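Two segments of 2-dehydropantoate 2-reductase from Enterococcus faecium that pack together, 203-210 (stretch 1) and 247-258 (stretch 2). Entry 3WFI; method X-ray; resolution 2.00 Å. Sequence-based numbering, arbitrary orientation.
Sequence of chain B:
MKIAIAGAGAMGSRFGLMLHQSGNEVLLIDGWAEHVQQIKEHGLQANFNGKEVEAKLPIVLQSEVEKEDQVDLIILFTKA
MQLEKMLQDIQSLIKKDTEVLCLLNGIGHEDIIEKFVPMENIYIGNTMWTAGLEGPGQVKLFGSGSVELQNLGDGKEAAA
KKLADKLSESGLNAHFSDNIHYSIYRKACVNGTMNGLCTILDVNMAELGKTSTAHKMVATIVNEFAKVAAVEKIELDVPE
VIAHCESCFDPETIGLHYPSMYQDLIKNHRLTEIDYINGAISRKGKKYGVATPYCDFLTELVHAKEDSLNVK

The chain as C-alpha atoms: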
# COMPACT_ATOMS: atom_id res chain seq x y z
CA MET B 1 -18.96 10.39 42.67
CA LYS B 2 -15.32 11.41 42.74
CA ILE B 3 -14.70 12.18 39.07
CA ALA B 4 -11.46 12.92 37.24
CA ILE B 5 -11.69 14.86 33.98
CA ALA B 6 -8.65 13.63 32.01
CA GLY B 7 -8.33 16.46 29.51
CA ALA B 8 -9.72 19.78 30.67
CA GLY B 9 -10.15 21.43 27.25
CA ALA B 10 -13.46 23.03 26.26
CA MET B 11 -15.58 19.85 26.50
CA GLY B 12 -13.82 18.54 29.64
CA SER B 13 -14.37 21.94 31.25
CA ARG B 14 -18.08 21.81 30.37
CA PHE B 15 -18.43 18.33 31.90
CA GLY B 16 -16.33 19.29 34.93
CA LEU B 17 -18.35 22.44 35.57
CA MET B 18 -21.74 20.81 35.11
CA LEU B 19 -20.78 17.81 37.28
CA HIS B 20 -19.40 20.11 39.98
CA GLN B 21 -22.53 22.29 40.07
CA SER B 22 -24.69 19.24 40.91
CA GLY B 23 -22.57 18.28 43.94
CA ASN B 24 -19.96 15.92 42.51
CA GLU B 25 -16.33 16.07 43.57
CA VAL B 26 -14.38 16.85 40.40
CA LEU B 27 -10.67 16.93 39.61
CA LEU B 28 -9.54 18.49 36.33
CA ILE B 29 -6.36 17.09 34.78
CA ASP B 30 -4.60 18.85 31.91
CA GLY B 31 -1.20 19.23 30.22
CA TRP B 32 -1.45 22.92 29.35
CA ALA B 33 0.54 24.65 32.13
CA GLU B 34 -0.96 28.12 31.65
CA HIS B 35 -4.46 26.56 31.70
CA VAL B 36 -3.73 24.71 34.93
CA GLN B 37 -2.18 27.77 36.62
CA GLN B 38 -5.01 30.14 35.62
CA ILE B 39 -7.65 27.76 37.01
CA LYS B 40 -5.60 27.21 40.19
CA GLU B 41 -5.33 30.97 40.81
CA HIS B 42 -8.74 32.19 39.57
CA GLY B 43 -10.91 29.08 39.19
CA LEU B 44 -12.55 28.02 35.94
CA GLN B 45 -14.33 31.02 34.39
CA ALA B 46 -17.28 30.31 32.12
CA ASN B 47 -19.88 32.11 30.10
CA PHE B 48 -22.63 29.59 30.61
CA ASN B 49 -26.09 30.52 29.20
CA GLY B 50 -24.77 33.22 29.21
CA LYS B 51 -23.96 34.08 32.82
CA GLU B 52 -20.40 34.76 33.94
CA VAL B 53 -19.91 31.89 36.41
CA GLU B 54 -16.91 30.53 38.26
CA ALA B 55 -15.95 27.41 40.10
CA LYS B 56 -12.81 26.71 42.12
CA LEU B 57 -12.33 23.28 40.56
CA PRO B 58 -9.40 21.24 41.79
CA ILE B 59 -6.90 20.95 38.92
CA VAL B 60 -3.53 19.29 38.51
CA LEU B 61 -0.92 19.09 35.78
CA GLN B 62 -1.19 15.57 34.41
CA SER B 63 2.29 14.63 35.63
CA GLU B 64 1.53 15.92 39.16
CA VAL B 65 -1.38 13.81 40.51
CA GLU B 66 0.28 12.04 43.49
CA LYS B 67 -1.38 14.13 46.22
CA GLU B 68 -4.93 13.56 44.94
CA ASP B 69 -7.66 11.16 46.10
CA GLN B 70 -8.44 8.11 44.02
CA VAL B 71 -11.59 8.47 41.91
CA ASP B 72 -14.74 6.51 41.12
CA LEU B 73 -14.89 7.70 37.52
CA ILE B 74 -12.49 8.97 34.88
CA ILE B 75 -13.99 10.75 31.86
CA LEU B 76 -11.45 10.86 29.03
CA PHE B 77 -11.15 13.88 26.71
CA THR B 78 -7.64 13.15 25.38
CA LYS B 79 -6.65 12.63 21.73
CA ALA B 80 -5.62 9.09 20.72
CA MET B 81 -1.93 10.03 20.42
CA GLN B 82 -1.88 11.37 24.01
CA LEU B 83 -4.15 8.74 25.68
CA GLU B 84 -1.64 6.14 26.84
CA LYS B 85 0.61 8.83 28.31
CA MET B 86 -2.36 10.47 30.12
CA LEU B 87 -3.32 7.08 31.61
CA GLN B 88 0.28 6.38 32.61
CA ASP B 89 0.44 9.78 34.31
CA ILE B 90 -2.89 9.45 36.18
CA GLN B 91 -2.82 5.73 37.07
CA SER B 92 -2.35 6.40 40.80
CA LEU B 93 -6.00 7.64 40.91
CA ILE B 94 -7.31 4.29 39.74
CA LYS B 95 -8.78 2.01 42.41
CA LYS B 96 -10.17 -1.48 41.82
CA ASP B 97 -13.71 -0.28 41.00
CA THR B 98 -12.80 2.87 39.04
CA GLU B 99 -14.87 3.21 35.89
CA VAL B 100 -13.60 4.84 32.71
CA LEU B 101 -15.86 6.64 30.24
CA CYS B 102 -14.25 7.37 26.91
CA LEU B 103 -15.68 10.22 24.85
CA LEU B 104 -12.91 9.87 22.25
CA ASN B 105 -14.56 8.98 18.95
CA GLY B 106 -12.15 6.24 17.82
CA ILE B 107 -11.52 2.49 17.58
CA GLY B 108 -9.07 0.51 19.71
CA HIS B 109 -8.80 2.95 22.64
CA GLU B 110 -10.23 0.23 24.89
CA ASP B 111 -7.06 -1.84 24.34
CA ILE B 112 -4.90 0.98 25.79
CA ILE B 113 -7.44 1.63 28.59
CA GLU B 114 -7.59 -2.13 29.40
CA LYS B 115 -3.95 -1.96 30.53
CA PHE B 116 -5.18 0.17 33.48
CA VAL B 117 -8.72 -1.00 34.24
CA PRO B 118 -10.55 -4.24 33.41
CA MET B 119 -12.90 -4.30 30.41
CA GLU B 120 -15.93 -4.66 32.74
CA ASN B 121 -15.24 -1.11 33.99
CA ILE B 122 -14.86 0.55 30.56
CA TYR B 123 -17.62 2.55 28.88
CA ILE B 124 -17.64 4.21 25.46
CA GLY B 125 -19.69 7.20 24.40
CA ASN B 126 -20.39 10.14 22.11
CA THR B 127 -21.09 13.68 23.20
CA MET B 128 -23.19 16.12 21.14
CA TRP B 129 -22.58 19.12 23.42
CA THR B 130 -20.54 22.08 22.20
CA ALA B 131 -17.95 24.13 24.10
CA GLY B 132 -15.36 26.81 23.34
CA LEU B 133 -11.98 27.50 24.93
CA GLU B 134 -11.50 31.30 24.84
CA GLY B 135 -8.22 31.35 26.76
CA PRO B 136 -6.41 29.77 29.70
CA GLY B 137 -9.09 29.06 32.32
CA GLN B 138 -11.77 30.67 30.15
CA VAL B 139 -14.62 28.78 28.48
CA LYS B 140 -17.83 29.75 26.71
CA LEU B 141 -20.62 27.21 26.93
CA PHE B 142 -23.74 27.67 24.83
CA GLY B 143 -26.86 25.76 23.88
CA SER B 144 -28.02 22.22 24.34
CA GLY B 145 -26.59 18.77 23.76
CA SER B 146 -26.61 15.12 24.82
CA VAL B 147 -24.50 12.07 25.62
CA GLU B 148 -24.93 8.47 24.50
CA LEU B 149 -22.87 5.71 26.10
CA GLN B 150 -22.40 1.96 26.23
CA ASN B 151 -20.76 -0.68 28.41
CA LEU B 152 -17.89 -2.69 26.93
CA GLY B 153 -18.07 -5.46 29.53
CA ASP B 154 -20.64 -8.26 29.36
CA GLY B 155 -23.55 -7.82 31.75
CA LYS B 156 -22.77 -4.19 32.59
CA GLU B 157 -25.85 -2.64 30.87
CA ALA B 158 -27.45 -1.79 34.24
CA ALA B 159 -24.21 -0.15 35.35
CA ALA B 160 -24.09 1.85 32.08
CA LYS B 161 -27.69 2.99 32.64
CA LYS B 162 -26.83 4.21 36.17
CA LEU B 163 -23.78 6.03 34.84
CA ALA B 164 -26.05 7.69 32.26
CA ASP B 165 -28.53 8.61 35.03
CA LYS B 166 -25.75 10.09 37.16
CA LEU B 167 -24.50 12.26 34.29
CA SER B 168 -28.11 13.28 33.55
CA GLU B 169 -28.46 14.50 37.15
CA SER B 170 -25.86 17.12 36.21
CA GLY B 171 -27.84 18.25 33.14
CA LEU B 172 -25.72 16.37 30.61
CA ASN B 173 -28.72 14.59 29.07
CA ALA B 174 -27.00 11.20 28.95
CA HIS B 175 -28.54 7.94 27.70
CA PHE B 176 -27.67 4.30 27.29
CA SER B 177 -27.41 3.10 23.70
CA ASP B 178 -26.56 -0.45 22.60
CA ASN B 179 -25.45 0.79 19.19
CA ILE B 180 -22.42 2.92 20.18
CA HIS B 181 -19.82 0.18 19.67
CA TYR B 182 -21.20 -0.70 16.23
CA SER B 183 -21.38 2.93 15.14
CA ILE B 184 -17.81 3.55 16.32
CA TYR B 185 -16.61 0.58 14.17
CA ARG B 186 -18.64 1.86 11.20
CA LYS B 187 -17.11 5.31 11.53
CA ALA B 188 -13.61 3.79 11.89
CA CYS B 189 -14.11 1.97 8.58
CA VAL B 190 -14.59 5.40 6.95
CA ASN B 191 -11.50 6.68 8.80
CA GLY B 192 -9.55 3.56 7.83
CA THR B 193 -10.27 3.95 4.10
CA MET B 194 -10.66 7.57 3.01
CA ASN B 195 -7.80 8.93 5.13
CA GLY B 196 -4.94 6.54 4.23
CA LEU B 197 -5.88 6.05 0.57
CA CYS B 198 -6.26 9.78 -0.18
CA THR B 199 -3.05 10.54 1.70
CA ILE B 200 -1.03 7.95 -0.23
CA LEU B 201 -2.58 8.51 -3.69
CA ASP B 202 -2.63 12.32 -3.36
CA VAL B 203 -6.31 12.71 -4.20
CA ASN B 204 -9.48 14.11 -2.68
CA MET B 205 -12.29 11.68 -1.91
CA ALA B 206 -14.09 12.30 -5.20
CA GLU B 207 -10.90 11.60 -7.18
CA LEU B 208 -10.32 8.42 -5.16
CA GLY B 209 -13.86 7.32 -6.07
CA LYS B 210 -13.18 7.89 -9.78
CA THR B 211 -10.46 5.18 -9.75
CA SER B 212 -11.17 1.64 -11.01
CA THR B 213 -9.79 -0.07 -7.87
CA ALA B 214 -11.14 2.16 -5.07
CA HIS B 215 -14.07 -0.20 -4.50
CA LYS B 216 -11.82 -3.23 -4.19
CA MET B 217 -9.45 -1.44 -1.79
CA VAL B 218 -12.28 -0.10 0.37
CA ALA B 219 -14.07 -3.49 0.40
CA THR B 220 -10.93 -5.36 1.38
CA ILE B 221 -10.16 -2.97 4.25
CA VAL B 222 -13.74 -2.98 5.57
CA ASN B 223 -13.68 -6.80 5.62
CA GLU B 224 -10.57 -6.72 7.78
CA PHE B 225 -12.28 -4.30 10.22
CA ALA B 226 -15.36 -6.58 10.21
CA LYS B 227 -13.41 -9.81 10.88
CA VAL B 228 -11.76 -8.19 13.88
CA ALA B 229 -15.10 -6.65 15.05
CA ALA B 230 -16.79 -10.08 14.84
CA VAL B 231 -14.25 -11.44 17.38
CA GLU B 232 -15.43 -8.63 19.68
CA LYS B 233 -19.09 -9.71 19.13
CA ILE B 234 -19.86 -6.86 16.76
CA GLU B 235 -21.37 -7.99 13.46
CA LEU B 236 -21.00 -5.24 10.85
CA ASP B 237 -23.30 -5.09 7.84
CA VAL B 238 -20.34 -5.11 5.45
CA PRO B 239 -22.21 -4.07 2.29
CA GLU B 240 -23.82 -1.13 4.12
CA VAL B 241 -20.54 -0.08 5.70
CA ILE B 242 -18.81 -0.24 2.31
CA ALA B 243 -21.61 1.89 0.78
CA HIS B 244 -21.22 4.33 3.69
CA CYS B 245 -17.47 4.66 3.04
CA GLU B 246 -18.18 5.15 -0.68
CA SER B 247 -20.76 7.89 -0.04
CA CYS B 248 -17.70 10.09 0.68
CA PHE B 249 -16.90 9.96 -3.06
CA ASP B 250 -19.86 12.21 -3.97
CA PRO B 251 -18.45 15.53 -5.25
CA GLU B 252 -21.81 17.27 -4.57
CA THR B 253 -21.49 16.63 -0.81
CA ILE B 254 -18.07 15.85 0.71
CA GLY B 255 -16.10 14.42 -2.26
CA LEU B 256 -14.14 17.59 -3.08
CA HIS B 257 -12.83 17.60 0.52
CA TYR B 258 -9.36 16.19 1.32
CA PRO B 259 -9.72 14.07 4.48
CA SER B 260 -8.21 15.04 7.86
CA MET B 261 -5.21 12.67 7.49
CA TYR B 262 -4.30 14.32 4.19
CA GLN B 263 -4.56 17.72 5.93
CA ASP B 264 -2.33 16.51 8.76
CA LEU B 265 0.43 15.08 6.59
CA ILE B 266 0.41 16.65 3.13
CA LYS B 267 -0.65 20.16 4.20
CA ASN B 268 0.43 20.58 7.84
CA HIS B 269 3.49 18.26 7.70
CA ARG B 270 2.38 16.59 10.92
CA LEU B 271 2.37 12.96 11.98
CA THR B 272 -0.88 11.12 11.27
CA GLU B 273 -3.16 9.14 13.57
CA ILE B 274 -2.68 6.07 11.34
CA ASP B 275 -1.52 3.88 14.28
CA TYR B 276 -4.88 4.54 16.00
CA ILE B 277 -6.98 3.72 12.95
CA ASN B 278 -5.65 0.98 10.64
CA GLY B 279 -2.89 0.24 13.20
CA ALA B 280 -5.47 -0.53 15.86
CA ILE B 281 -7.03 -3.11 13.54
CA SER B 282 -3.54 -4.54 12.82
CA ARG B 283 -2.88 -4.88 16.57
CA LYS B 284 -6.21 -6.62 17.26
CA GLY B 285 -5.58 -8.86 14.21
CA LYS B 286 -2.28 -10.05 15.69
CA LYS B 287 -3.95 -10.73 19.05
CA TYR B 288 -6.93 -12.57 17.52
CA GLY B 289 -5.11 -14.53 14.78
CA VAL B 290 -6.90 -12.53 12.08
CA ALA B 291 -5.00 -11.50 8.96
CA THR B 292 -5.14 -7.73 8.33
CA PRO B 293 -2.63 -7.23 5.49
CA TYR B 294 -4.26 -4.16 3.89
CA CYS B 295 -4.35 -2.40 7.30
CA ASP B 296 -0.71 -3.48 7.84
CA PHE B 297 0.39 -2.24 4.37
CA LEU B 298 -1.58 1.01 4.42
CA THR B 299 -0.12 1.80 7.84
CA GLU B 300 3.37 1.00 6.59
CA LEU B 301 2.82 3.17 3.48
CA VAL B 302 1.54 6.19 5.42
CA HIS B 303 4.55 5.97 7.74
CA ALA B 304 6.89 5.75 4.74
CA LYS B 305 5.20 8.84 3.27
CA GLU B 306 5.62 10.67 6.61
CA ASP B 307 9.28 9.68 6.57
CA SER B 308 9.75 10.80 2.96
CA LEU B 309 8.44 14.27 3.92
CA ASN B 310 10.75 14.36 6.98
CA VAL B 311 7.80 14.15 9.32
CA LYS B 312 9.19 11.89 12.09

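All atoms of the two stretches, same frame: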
# COMPACT_ATOMS: atom_id res chain seq x y z
N VAL B 203 -5.03 12.45 -3.55
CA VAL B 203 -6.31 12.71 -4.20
C VAL B 203 -7.31 13.14 -3.15
O VAL B 203 -7.17 12.79 -1.98
CB VAL B 203 -6.85 11.44 -4.93
CG1 VAL B 203 -6.03 11.13 -6.17
CG2 VAL B 203 -6.88 10.22 -4.01
N ASN B 204 -8.33 13.89 -3.55
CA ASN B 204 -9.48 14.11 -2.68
C ASN B 204 -10.37 12.88 -2.74
O ASN B 204 -10.10 11.94 -3.50
CB ASN B 204 -10.23 15.42 -3.01
CG ASN B 204 -10.81 15.45 -4.41
OD1 ASN B 204 -11.10 14.42 -5.00
ND2 ASN B 204 -10.98 16.63 -4.94
N MET B 205 -11.46 12.87 -1.98
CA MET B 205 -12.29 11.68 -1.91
C MET B 205 -13.02 11.40 -3.21
O MET B 205 -13.15 10.24 -3.62
CB MET B 205 -13.23 11.77 -0.71
CG MET B 205 -12.46 11.51 0.58
SD MET B 205 -13.36 11.76 2.10
CE MET B 205 -13.39 13.55 2.20
N ALA B 206 -13.49 12.46 -3.88
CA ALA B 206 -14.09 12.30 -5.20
C ALA B 206 -13.13 11.69 -6.22
O ALA B 206 -13.52 10.83 -7.00
CB ALA B 206 -14.62 13.63 -5.71
N GLU B 207 -11.88 12.15 -6.23
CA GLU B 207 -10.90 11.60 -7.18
C GLU B 207 -10.56 10.13 -6.83
O GLU B 207 -10.36 9.30 -7.72
CB GLU B 207 -9.64 12.46 -7.24
CG GLU B 207 -9.83 13.87 -7.82
CD GLU B 207 -8.66 14.82 -7.55
OE1 GLU B 207 -7.95 14.69 -6.52
OE2 GLU B 207 -8.46 15.74 -8.39
N LEU B 208 -10.51 9.81 -5.55
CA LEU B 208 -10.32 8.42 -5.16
C LEU B 208 -11.45 7.56 -5.74
O LEU B 208 -11.20 6.50 -6.35
CB LEU B 208 -10.27 8.30 -3.64
CG LEU B 208 -10.24 6.89 -3.06
CD1 LEU B 208 -9.02 6.11 -3.53
CD2 LEU B 208 -10.30 6.97 -1.54
N GLY B 209 -12.69 8.03 -5.58
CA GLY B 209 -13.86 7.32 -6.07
C GLY B 209 -13.93 7.14 -7.58
O GLY B 209 -14.54 6.19 -8.05
N LYS B 210 -13.28 8.03 -8.32
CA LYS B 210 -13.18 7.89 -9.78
C LYS B 210 -12.20 6.80 -10.24
O LYS B 210 -12.20 6.46 -11.43
CB LYS B 210 -12.80 9.22 -10.41
CG LYS B 210 -13.87 10.26 -10.25
CD LYS B 210 -13.52 11.54 -10.99
CE LYS B 210 -14.03 12.76 -10.25
NZ LYS B 210 -13.76 13.98 -11.06
N SER B 247 -19.98 6.66 0.01
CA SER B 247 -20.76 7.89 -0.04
C SER B 247 -19.88 9.15 0.08
O SER B 247 -20.27 10.24 -0.36
CB SER B 247 -21.83 7.89 1.06
OG SER B 247 -21.28 8.10 2.35
N CYS B 248 -18.68 9.00 0.64
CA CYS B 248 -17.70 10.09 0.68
C CYS B 248 -17.18 10.52 -0.69
O CYS B 248 -16.61 11.61 -0.83
CB CYS B 248 -16.51 9.70 1.54
SG CYS B 248 -16.92 9.39 3.26
N PHE B 249 -17.34 9.66 -1.70
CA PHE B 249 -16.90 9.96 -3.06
C PHE B 249 -17.75 11.03 -3.76
O PHE B 249 -17.34 11.52 -4.82
CB PHE B 249 -16.95 8.72 -3.96
CG PHE B 249 -16.08 7.58 -3.52
CD1 PHE B 249 -14.93 7.76 -2.76
CD2 PHE B 249 -16.40 6.28 -3.95
CE1 PHE B 249 -14.14 6.67 -2.39
CE2 PHE B 249 -15.62 5.19 -3.58
CZ PHE B 249 -14.48 5.39 -2.81
N ASP B 250 -18.93 11.34 -3.23
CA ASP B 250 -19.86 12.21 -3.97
C ASP B 250 -19.32 13.63 -4.00
O ASP B 250 -19.23 14.27 -2.97
CB ASP B 250 -21.25 12.16 -3.32
CG ASP B 250 -22.34 12.76 -4.21
OD1 ASP B 250 -23.52 12.37 -4.06
OD2 ASP B 250 -22.03 13.62 -5.05
N PRO B 251 -18.96 14.14 -5.20
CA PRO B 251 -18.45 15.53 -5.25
C PRO B 251 -19.47 16.61 -4.86
O PRO B 251 -19.07 17.71 -4.47
CB PRO B 251 -18.04 15.69 -6.71
CG PRO B 251 -18.85 14.71 -7.46
CD PRO B 251 -19.10 13.56 -6.54
N GLU B 252 -20.76 16.30 -4.94
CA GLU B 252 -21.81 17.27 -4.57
C GLU B 252 -21.92 17.49 -3.06
O GLU B 252 -22.41 18.53 -2.61
CB GLU B 252 -23.16 16.85 -5.14
CG GLU B 252 -23.17 16.82 -6.66
CD GLU B 252 -24.56 16.67 -7.26
OE1 GLU B 252 -25.54 16.46 -6.51
OE2 GLU B 252 -24.68 16.77 -8.49
N THR B 253 -21.47 16.51 -2.27
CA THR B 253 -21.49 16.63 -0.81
C THR B 253 -20.09 16.89 -0.25
O THR B 253 -19.69 18.04 -0.10
CB THR B 253 -22.11 15.38 -0.15
OG1 THR B 253 -21.35 14.21 -0.49
CG2 THR B 253 -23.55 15.19 -0.59
N ILE B 254 -19.35 15.82 0.01
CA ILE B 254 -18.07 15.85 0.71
C ILE B 254 -16.87 15.46 -0.18
O ILE B 254 -15.71 15.60 0.22
CB ILE B 254 -18.18 14.93 1.96
CG1 ILE B 254 -16.86 14.78 2.73
CG2 ILE B 254 -18.68 13.54 1.57
CD1 ILE B 254 -17.08 14.28 4.15
N GLY B 255 -17.14 14.98 -1.40
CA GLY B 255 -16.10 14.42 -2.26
C GLY B 255 -14.93 15.34 -2.59
O GLY B 255 -13.79 14.88 -2.72
N LEU B 256 -15.20 16.64 -2.73
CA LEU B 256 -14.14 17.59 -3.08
C LEU B 256 -13.21 17.85 -1.89
O LEU B 256 -12.16 18.43 -2.07
CB LEU B 256 -14.70 18.91 -3.64
CG LEU B 256 -15.03 19.04 -5.14
CD1 LEU B 256 -15.21 17.70 -5.81
CD2 LEU B 256 -16.23 19.95 -5.39
N HIS B 257 -13.62 17.45 -0.69
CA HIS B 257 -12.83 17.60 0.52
C HIS B 257 -11.66 16.57 0.57
O HIS B 257 -11.80 15.41 0.13
CB HIS B 257 -13.82 17.54 1.71
CG HIS B 257 -13.24 17.69 3.08
ND1 HIS B 257 -13.39 16.73 4.06
CD2 HIS B 257 -12.58 18.72 3.67
CE1 HIS B 257 -12.81 17.14 5.18
NE2 HIS B 257 -12.31 18.35 4.96
N TYR B 258 -10.49 17.05 0.97
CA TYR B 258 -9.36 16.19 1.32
C TYR B 258 -9.52 15.80 2.79
O TYR B 258 -9.75 16.68 3.63
CB TYR B 258 -8.03 16.91 1.10
CG TYR B 258 -7.67 17.13 -0.35
CD1 TYR B 258 -6.87 16.22 -1.04
CD2 TYR B 258 -8.15 18.25 -1.04
CE1 TYR B 258 -6.54 16.42 -2.37
CE2 TYR B 258 -7.83 18.45 -2.38
CZ TYR B 258 -7.02 17.54 -3.03
OH TYR B 258 -6.70 17.73 -4.35
O HOH W 1 -16.28 10.18 -7.17

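The contact sets the first turn of a short helix against an irregular loop, and most of its rules concern how that helix start is satisfied. At V203 the side chain points away, and the backbone makes the approach, with V203 C 3.5 Å from Y258 CE1. N204 then does two jobs. As N-cap, its OD1 accepts from E207 N at 2.7 Å, while N204 N donates back to E207 OE1 at 3.1 Å, a reciprocal pair, with the N204 side chain in its p rotamer. N204 CB also sits 3.7 Å from the centroid of the Y258 ring, almost on the ring normal.

The amides of a helix's first turn lack partners within the helix's backbone; here the loop supplies them for M205 and A206, while N204 caps E207 N. M205 N gives a weak hydrogen bond to H257 O (3.3 Å), and A206 N a short, well-aligned one to G255 O (2.7 Å). M205 is the residue most heavily covered in the contact, and its side chain reaches along the loop: SD lies 3.8 Å from C248 CB, and CE 3.7 Å from I254 CG1.

A206 marks a close passage, A206 CA lying only 4.1 Å from G255 CA. A CB on G255 would fall 3.0 Å from A206 CB and clash with D250 O within its own loop, so glycine suits both surroundings. A206 CA also makes a CA-H...O contact with F249 O (3.4 Å), and one water donates to both A206 O (2.8 Å) and F249 O (2.9 Å). A206 CB meets P251 CB and L256 CD1, each at 4.1 Å.

Further along, L208 CD2 touches F249 CE1 at 3.9 Å. G209 lays its CA over the face of the F249 ring, 3.3 Å from the centroid; a CB there would come within 2.3 Å of F249 CG, so the absent side chain makes room for the aromatic.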